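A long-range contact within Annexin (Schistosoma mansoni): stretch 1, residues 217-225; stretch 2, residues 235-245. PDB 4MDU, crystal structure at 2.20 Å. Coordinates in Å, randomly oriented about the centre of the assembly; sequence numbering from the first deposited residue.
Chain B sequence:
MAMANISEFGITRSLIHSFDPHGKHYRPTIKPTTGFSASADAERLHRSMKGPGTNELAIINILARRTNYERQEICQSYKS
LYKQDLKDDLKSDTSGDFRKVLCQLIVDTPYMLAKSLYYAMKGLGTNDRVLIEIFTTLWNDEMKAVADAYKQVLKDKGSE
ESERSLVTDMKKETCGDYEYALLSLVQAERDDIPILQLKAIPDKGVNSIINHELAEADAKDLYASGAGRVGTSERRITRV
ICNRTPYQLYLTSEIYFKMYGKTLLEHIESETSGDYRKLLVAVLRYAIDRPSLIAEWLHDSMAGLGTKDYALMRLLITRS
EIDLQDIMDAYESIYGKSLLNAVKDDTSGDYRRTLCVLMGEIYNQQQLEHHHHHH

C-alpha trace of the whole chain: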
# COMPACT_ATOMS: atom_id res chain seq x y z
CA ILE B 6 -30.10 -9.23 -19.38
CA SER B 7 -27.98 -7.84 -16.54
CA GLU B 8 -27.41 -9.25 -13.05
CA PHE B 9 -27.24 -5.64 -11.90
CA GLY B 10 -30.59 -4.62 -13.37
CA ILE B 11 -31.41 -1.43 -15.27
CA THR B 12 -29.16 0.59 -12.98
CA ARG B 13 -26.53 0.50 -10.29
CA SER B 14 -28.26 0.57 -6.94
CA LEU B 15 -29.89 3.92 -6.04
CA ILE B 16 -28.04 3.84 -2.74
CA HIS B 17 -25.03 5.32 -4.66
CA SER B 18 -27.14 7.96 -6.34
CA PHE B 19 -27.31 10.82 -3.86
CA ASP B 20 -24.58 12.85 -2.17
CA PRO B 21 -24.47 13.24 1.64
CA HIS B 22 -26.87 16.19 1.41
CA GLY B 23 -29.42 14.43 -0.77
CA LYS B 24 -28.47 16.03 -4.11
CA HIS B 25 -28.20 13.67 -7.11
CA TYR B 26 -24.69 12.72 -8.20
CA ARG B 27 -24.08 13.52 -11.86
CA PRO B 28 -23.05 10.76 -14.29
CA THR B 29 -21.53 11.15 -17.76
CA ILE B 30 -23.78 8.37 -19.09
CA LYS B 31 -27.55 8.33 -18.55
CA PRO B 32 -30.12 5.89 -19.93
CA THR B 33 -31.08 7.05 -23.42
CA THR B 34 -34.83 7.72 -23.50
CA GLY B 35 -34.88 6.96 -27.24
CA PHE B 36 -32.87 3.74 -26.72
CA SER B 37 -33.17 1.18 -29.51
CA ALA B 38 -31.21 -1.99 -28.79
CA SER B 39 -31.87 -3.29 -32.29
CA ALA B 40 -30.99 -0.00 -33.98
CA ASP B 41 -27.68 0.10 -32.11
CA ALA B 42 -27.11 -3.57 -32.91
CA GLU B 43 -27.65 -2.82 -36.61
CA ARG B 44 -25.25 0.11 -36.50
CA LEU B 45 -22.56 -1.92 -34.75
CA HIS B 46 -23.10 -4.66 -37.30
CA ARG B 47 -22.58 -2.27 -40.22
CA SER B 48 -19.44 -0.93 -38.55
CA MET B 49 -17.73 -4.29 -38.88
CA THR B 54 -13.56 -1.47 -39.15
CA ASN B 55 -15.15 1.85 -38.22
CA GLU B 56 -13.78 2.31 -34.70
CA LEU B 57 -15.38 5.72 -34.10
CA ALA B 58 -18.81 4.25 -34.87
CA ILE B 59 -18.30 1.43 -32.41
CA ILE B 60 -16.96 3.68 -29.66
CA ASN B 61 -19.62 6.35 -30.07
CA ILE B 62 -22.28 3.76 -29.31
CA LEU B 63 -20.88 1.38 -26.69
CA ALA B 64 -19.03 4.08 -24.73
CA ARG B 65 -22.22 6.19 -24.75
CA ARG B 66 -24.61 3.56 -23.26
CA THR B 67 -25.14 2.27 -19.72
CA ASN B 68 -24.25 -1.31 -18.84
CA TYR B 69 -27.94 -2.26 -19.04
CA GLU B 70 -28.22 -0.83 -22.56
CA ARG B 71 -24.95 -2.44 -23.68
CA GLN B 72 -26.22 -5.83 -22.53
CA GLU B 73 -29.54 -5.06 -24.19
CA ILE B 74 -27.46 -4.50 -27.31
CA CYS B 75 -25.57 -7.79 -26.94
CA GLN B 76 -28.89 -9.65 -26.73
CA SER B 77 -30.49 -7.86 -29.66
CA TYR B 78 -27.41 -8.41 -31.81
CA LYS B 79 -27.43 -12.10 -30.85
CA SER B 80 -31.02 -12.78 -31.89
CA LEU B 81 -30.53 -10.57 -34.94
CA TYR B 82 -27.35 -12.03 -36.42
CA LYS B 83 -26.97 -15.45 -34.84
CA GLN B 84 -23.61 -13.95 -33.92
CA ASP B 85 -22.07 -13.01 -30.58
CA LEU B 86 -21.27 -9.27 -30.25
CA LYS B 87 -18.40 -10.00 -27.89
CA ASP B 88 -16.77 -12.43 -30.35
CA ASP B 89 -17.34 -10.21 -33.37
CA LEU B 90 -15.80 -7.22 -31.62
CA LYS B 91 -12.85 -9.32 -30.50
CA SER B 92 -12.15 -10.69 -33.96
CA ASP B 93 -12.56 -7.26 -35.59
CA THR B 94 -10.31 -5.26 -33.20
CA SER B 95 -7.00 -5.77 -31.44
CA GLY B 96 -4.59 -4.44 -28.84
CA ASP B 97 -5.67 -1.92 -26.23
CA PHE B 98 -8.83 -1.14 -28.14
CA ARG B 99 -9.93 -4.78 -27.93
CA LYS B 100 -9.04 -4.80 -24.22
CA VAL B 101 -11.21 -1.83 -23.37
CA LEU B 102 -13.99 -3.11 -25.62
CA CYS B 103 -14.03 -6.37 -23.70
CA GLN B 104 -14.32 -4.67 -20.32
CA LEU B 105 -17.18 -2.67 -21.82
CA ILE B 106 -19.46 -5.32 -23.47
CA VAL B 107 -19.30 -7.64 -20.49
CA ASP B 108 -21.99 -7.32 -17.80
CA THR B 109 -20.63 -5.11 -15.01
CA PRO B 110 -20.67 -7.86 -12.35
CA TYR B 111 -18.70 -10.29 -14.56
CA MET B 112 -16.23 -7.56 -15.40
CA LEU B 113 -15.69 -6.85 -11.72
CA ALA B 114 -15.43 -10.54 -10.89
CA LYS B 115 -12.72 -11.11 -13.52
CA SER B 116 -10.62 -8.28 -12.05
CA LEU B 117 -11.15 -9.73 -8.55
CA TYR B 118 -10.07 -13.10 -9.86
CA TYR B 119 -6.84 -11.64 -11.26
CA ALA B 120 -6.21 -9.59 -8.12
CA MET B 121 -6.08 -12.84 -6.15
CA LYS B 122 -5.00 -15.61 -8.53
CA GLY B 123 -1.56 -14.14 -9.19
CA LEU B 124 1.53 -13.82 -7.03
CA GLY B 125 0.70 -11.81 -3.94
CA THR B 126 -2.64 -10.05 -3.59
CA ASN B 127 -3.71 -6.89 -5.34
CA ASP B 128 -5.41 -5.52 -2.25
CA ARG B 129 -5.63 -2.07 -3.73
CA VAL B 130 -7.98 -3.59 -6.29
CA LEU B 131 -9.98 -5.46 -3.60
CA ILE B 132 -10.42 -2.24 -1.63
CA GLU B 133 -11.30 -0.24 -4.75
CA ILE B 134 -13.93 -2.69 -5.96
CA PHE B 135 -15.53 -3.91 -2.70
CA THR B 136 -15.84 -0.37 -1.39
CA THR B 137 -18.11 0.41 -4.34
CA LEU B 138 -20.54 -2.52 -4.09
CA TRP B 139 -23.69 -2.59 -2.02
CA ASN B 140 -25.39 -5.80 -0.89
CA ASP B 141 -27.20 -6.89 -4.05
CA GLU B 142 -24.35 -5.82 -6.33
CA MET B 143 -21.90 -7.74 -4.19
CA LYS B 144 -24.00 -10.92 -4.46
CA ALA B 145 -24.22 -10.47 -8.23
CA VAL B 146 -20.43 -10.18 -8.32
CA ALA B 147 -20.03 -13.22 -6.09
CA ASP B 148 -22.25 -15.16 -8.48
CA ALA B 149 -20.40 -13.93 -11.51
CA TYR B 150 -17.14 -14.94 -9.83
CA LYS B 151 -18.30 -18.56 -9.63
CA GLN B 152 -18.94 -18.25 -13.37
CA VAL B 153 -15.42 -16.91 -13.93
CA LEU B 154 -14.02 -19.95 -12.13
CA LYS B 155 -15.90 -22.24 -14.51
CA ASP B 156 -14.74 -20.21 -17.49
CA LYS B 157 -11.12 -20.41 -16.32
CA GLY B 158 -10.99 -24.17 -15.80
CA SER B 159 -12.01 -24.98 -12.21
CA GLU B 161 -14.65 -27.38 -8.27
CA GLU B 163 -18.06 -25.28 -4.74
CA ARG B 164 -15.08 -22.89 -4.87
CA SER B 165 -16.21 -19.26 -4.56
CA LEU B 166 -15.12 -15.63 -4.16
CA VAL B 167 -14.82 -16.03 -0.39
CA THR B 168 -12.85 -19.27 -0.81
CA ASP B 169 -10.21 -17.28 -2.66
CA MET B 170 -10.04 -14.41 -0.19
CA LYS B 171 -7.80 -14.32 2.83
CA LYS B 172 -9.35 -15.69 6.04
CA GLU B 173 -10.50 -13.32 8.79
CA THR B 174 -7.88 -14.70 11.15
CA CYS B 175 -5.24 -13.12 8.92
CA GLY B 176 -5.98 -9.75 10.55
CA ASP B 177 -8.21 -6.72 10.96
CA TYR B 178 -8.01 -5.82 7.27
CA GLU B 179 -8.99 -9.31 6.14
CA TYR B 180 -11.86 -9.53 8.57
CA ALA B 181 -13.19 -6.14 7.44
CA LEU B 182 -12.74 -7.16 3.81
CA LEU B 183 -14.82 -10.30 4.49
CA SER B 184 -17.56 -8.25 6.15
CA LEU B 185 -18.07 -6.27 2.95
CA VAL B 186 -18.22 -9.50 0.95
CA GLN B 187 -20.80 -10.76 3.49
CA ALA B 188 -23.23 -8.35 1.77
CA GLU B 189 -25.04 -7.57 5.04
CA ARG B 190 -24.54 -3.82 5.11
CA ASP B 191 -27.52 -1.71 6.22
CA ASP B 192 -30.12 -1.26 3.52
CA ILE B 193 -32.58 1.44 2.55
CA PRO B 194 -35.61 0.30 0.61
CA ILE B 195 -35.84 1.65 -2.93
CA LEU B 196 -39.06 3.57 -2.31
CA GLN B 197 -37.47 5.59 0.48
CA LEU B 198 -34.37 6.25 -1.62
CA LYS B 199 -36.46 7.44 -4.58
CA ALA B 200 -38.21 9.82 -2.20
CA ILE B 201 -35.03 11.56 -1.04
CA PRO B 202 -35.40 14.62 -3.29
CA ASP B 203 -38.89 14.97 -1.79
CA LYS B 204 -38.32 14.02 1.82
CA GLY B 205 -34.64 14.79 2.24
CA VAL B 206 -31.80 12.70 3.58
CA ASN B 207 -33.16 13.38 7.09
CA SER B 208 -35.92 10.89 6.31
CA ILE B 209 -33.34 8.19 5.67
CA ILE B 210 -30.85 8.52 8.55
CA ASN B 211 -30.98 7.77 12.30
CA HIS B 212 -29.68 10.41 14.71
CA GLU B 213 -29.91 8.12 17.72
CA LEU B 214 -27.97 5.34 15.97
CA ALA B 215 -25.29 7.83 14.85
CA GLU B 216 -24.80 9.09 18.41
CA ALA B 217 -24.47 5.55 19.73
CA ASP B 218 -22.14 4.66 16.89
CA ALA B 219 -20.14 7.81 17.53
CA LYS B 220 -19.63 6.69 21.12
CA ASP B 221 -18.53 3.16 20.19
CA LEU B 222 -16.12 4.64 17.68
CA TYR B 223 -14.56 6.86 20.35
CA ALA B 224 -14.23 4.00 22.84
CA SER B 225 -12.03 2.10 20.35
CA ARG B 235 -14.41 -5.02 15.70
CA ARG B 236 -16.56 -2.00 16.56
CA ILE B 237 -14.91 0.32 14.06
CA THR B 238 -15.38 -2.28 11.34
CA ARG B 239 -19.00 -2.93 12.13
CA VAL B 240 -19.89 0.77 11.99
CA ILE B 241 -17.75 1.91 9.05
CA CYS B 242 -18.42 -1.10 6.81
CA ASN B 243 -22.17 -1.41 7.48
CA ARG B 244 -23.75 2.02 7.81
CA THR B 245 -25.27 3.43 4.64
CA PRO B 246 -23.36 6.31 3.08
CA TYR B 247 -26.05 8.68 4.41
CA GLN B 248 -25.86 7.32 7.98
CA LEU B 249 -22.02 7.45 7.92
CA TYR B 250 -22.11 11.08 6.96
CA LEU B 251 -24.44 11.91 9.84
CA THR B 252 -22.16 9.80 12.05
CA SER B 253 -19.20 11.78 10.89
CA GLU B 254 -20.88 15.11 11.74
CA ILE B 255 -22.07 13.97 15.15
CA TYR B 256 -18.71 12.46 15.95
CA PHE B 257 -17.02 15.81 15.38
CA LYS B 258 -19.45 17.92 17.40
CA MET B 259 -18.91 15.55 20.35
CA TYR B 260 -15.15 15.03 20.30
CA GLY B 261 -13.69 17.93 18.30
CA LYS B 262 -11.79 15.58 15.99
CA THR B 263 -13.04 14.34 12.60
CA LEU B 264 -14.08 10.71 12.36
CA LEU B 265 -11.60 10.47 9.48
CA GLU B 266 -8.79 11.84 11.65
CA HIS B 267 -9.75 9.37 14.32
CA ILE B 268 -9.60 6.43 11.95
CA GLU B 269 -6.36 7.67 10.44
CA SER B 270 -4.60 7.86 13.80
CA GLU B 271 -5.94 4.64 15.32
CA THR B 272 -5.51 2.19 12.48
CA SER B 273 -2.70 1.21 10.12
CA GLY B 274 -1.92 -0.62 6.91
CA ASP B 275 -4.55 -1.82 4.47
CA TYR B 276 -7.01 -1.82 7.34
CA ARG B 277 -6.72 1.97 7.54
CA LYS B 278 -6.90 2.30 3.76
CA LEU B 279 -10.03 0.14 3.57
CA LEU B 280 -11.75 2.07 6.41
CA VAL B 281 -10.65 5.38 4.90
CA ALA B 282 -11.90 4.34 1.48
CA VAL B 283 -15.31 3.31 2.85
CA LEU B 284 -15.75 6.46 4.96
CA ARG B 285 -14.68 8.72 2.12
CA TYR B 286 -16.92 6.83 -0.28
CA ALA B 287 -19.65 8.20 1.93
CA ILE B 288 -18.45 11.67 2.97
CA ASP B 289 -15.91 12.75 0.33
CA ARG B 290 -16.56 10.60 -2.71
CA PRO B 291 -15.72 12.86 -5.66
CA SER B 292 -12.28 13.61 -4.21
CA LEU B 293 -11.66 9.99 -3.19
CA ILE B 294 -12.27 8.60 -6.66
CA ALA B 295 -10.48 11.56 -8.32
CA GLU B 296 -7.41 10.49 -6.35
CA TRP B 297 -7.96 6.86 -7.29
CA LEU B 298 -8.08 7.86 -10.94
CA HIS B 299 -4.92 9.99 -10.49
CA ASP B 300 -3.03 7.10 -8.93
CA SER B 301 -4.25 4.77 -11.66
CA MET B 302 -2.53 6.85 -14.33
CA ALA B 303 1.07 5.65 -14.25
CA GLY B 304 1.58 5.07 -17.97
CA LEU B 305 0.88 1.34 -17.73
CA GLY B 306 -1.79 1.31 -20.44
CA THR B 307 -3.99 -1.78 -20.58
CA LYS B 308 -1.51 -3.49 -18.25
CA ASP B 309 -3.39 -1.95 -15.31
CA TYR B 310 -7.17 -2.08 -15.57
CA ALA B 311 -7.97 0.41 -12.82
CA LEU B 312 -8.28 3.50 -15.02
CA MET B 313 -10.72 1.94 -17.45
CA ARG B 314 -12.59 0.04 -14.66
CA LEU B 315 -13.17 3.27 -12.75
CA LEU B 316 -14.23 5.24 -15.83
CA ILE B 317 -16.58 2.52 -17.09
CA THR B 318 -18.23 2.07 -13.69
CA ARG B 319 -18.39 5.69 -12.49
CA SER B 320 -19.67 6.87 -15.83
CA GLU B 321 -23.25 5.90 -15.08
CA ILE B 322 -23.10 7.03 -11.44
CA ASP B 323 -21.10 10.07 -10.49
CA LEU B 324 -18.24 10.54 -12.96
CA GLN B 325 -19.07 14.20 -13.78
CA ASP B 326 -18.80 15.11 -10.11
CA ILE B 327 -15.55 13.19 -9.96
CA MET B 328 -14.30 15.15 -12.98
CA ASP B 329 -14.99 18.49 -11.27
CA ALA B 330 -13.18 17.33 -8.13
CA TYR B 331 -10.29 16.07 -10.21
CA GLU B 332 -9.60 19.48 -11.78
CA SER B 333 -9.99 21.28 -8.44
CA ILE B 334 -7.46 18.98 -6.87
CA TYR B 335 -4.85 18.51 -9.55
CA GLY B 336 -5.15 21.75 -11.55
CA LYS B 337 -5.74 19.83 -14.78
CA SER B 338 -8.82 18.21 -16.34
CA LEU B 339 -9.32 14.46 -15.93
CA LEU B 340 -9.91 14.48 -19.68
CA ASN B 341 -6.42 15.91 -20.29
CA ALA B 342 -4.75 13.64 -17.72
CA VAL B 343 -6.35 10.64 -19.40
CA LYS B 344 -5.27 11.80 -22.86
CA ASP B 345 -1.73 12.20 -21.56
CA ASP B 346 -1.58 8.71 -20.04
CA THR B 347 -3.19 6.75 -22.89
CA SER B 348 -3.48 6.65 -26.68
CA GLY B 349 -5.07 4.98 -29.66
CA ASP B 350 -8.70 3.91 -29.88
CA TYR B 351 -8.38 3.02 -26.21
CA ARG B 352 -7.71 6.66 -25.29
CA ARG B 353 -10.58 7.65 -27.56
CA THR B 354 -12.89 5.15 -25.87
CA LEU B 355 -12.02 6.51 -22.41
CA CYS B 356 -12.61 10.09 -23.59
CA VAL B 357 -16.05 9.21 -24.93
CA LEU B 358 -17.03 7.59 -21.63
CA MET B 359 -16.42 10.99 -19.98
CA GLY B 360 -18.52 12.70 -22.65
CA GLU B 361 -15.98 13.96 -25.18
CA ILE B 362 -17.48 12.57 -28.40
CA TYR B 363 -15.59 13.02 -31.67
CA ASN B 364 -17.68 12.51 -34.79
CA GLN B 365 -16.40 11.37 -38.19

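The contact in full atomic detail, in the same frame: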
# COMPACT_ATOMS: atom_id res chain seq x y z
N ALA B 217 -24.95 6.79 19.14
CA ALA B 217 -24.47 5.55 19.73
C ALA B 217 -23.26 5.01 18.98
O ALA B 217 -22.30 4.53 19.58
CB ALA B 217 -25.59 4.52 19.75
N ASP B 218 -23.29 5.10 17.65
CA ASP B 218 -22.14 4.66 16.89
C ASP B 218 -20.97 5.57 17.21
O ASP B 218 -19.86 5.09 17.45
CB ASP B 218 -22.42 4.63 15.40
CG ASP B 218 -23.20 3.40 14.99
OD1 ASP B 218 -23.16 2.40 15.74
OD2 ASP B 218 -23.86 3.44 13.94
N ALA B 219 -21.22 6.87 17.25
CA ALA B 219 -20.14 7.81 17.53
C ALA B 219 -19.44 7.46 18.83
O ALA B 219 -18.21 7.56 18.92
CB ALA B 219 -20.67 9.25 17.57
N LYS B 220 -20.20 7.03 19.83
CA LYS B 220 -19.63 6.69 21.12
C LYS B 220 -18.80 5.40 21.06
O LYS B 220 -17.71 5.34 21.63
CB LYS B 220 -20.72 6.61 22.19
CG LYS B 220 -21.59 7.86 22.22
CD LYS B 220 -22.59 7.87 23.35
CE LYS B 220 -23.45 9.12 23.29
NZ LYS B 220 -24.19 9.36 24.55
N ASP B 221 -19.30 4.39 20.37
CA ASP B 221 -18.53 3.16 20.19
C ASP B 221 -17.23 3.42 19.44
O ASP B 221 -16.19 2.82 19.74
CB ASP B 221 -19.35 2.10 19.47
CG ASP B 221 -20.21 1.30 20.41
OD1 ASP B 221 -19.84 1.18 21.59
OD2 ASP B 221 -21.26 0.79 19.96
N LEU B 222 -17.29 4.32 18.47
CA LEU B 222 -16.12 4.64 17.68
C LEU B 222 -15.05 5.27 18.56
O LEU B 222 -13.86 4.95 18.43
CB LEU B 222 -16.50 5.56 16.53
CG LEU B 222 -17.18 4.85 15.35
CD1 LEU B 222 -17.88 5.84 14.44
CD2 LEU B 222 -16.15 4.02 14.59
N TYR B 223 -15.48 6.15 19.47
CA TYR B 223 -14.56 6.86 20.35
C TYR B 223 -13.92 5.92 21.37
O TYR B 223 -12.73 6.03 21.66
CB TYR B 223 -15.27 8.01 21.06
CG TYR B 223 -14.37 8.83 21.97
CD1 TYR B 223 -13.56 9.83 21.46
CD2 TYR B 223 -14.34 8.60 23.33
CE1 TYR B 223 -12.74 10.58 22.28
CE2 TYR B 223 -13.53 9.34 24.16
CZ TYR B 223 -12.73 10.33 23.63
OH TYR B 223 -11.92 11.07 24.46
N ALA B 224 -14.72 5.00 21.90
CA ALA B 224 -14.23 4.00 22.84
C ALA B 224 -13.08 3.16 22.28
O ALA B 224 -12.21 2.72 23.03
CB ALA B 224 -15.37 3.09 23.28
N SER B 225 -13.06 2.93 20.97
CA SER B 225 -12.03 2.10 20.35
C SER B 225 -10.64 2.75 20.38
O SER B 225 -10.12 3.18 19.35
CB SER B 225 -12.41 1.75 18.91
OG SER B 225 -13.61 1.00 18.88
N ARG B 235 -13.57 -4.83 16.88
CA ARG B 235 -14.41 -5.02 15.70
C ARG B 235 -15.38 -3.86 15.52
O ARG B 235 -16.01 -3.75 14.47
CB ARG B 235 -15.24 -6.30 15.84
CG ARG B 235 -14.45 -7.58 15.95
CD ARG B 235 -13.51 -7.73 14.78
NE ARG B 235 -12.85 -9.04 14.74
CZ ARG B 235 -11.69 -9.26 14.13
NH1 ARG B 235 -11.06 -8.27 13.52
NH2 ARG B 235 -11.16 -10.48 14.14
N ARG B 236 -15.52 -3.03 16.54
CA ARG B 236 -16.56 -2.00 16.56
C ARG B 236 -16.39 -0.98 15.43
O ARG B 236 -17.38 -0.55 14.81
CB ARG B 236 -16.61 -1.29 17.92
CG ARG B 236 -17.50 -1.99 18.94
CD ARG B 236 -17.45 -1.28 20.29
NE ARG B 236 -16.09 -1.22 20.82
CZ ARG B 236 -15.77 -0.70 22.00
NH1 ARG B 236 -16.71 -0.20 22.79
NH2 ARG B 236 -14.50 -0.70 22.40
N ILE B 237 -15.15 -0.60 15.15
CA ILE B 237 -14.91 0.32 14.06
C ILE B 237 -15.38 -0.33 12.77
O ILE B 237 -16.06 0.30 11.96
CB ILE B 237 -13.42 0.71 13.96
CG1 ILE B 237 -12.95 1.25 15.31
CG2 ILE B 237 -13.20 1.73 12.85
CD1 ILE B 237 -11.57 1.83 15.29
N THR B 238 -15.05 -1.60 12.59
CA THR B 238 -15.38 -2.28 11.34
C THR B 238 -16.88 -2.31 11.15
O THR B 238 -17.40 -1.90 10.12
CB THR B 238 -14.85 -3.70 11.31
OG1 THR B 238 -13.42 -3.67 11.23
CG2 THR B 238 -15.44 -4.46 10.11
N ARG B 239 -17.56 -2.81 12.17
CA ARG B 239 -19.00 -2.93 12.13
C ARG B 239 -19.64 -1.63 11.68
O ARG B 239 -20.44 -1.63 10.75
N VAL B 240 -19.29 -0.53 12.34
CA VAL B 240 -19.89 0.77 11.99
C VAL B 240 -19.50 1.24 10.58
O VAL B 240 -20.36 1.50 9.73
CB VAL B 240 -19.55 1.89 13.02
CG1 VAL B 240 -20.09 3.23 12.53
CG2 VAL B 240 -20.13 1.56 14.39
N ILE B 241 -18.20 1.35 10.32
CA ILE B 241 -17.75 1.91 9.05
C ILE B 241 -18.24 1.07 7.87
O ILE B 241 -18.80 1.60 6.91
CB ILE B 241 -16.23 2.11 9.03
CG1 ILE B 241 -15.83 3.16 10.07
CG2 ILE B 241 -15.75 2.54 7.64
CD1 ILE B 241 -16.53 4.47 9.87
N CYS B 242 -18.06 -0.25 7.94
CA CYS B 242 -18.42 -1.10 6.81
C CYS B 242 -19.93 -1.30 6.60
O CYS B 242 -20.35 -1.58 5.48
CB CYS B 242 -17.71 -2.44 6.87
SG CYS B 242 -15.93 -2.26 6.76
N ASN B 243 -20.74 -1.14 7.64
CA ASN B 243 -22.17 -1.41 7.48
C ASN B 243 -23.10 -0.24 7.30
O ASN B 243 -24.14 -0.39 6.68
CB ASN B 243 -22.69 -2.31 8.62
CG ASN B 243 -22.06 -3.69 8.59
OD1 ASN B 243 -22.12 -4.39 7.58
ND2 ASN B 243 -21.41 -4.06 9.68
N ARG B 244 -22.79 0.93 7.87
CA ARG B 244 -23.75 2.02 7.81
C ARG B 244 -23.90 2.47 6.37
O ARG B 244 -22.94 2.40 5.61
CB ARG B 244 -23.34 3.20 8.69
CG ARG B 244 -23.25 2.86 10.16
CD ARG B 244 -24.55 2.20 10.69
NE ARG B 244 -24.34 1.77 12.07
CZ ARG B 244 -24.58 0.55 12.54
NH1 ARG B 244 -25.08 -0.39 11.75
NH2 ARG B 244 -24.33 0.28 13.82
N THR B 245 -25.08 2.93 5.98
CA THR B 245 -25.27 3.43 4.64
C THR B 245 -24.45 4.71 4.47
O THR B 245 -24.07 5.36 5.45
CB THR B 245 -26.73 3.73 4.37
OG1 THR B 245 -27.09 4.94 5.04
CG2 THR B 245 -27.62 2.56 4.85

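How does R236, the residue with the most surface covered by the other stretch, meet its neighbours? It stands on the first turn of helix 236-243, opposite the last turns of helix 217-224, and its CA-to-CB bond points toward them. The long side chain reaches across the end of that helix, so that one face of the guanidinium lies under S225 N and D221 O, while A224 CB packs near it at 3.6 Å from R236 NH1. Its charge is answered by D221, but loosely: D221 OD1 lies 3.6 Å from R236 NH1, a long salt bridge with no hydrogen bond across it. Much of what R236 contributes is therefore coverage of the helix end, in an exposed setting where such a loose ion pair is common.

What does L222 do between the two helices? Its CA-to-CB bond points sideways, yet the end of the side chain comes nearer and fits between I237 and V240, residues three apart, a little less than one turn, and so on nearly the same side of the helix. L222 CD2 is 3.9 Å from I237 CA and 4.1 Å from I237 CG2, and it also lies 4.3 Å from V240 CB, while L222 CD1 is 3.9 Å from V240 CG1. These are ordinary apolar packing distances, and all three residues are buried. The backbones are also closest here, with L222 CA and I237 CA 5.8 Å apart. The helices run at 139° to each other, closer to antiparallel than to perpendicular, with their axes approaching to 9.2 Å.

Why is D218 held so much more firmly than D221? Its partner, R244, is the first residue after helix 236-243 to leave helical geometry, and it presents the edge of its guanidinium to the carboxylate. R244 NE donates to D218 OD2 at 2.6 Å, and R244 NH2 donates to D218 OD1 at 3.1 Å along an almost straight line of 177°. With two donors meeting two acceptors, the salt bridge is bidentate; a further bond from R244 NH2 to D218 OD2, at 3.2 Å, is weak. The carboxylate also rests against V240, with D218 OD1 3.4 Å from V240 CG2, so a buried charge is paired beside an apolar side chain.

What closes the contact beyond L222? S225 does, its CA-to-CB bond pointing toward the other stretch. S225 OG donates a hydrogen bond back to D221 O at 3.3 Å, within its own stretch, and also packs against I237 CG1 at 3.6 Å.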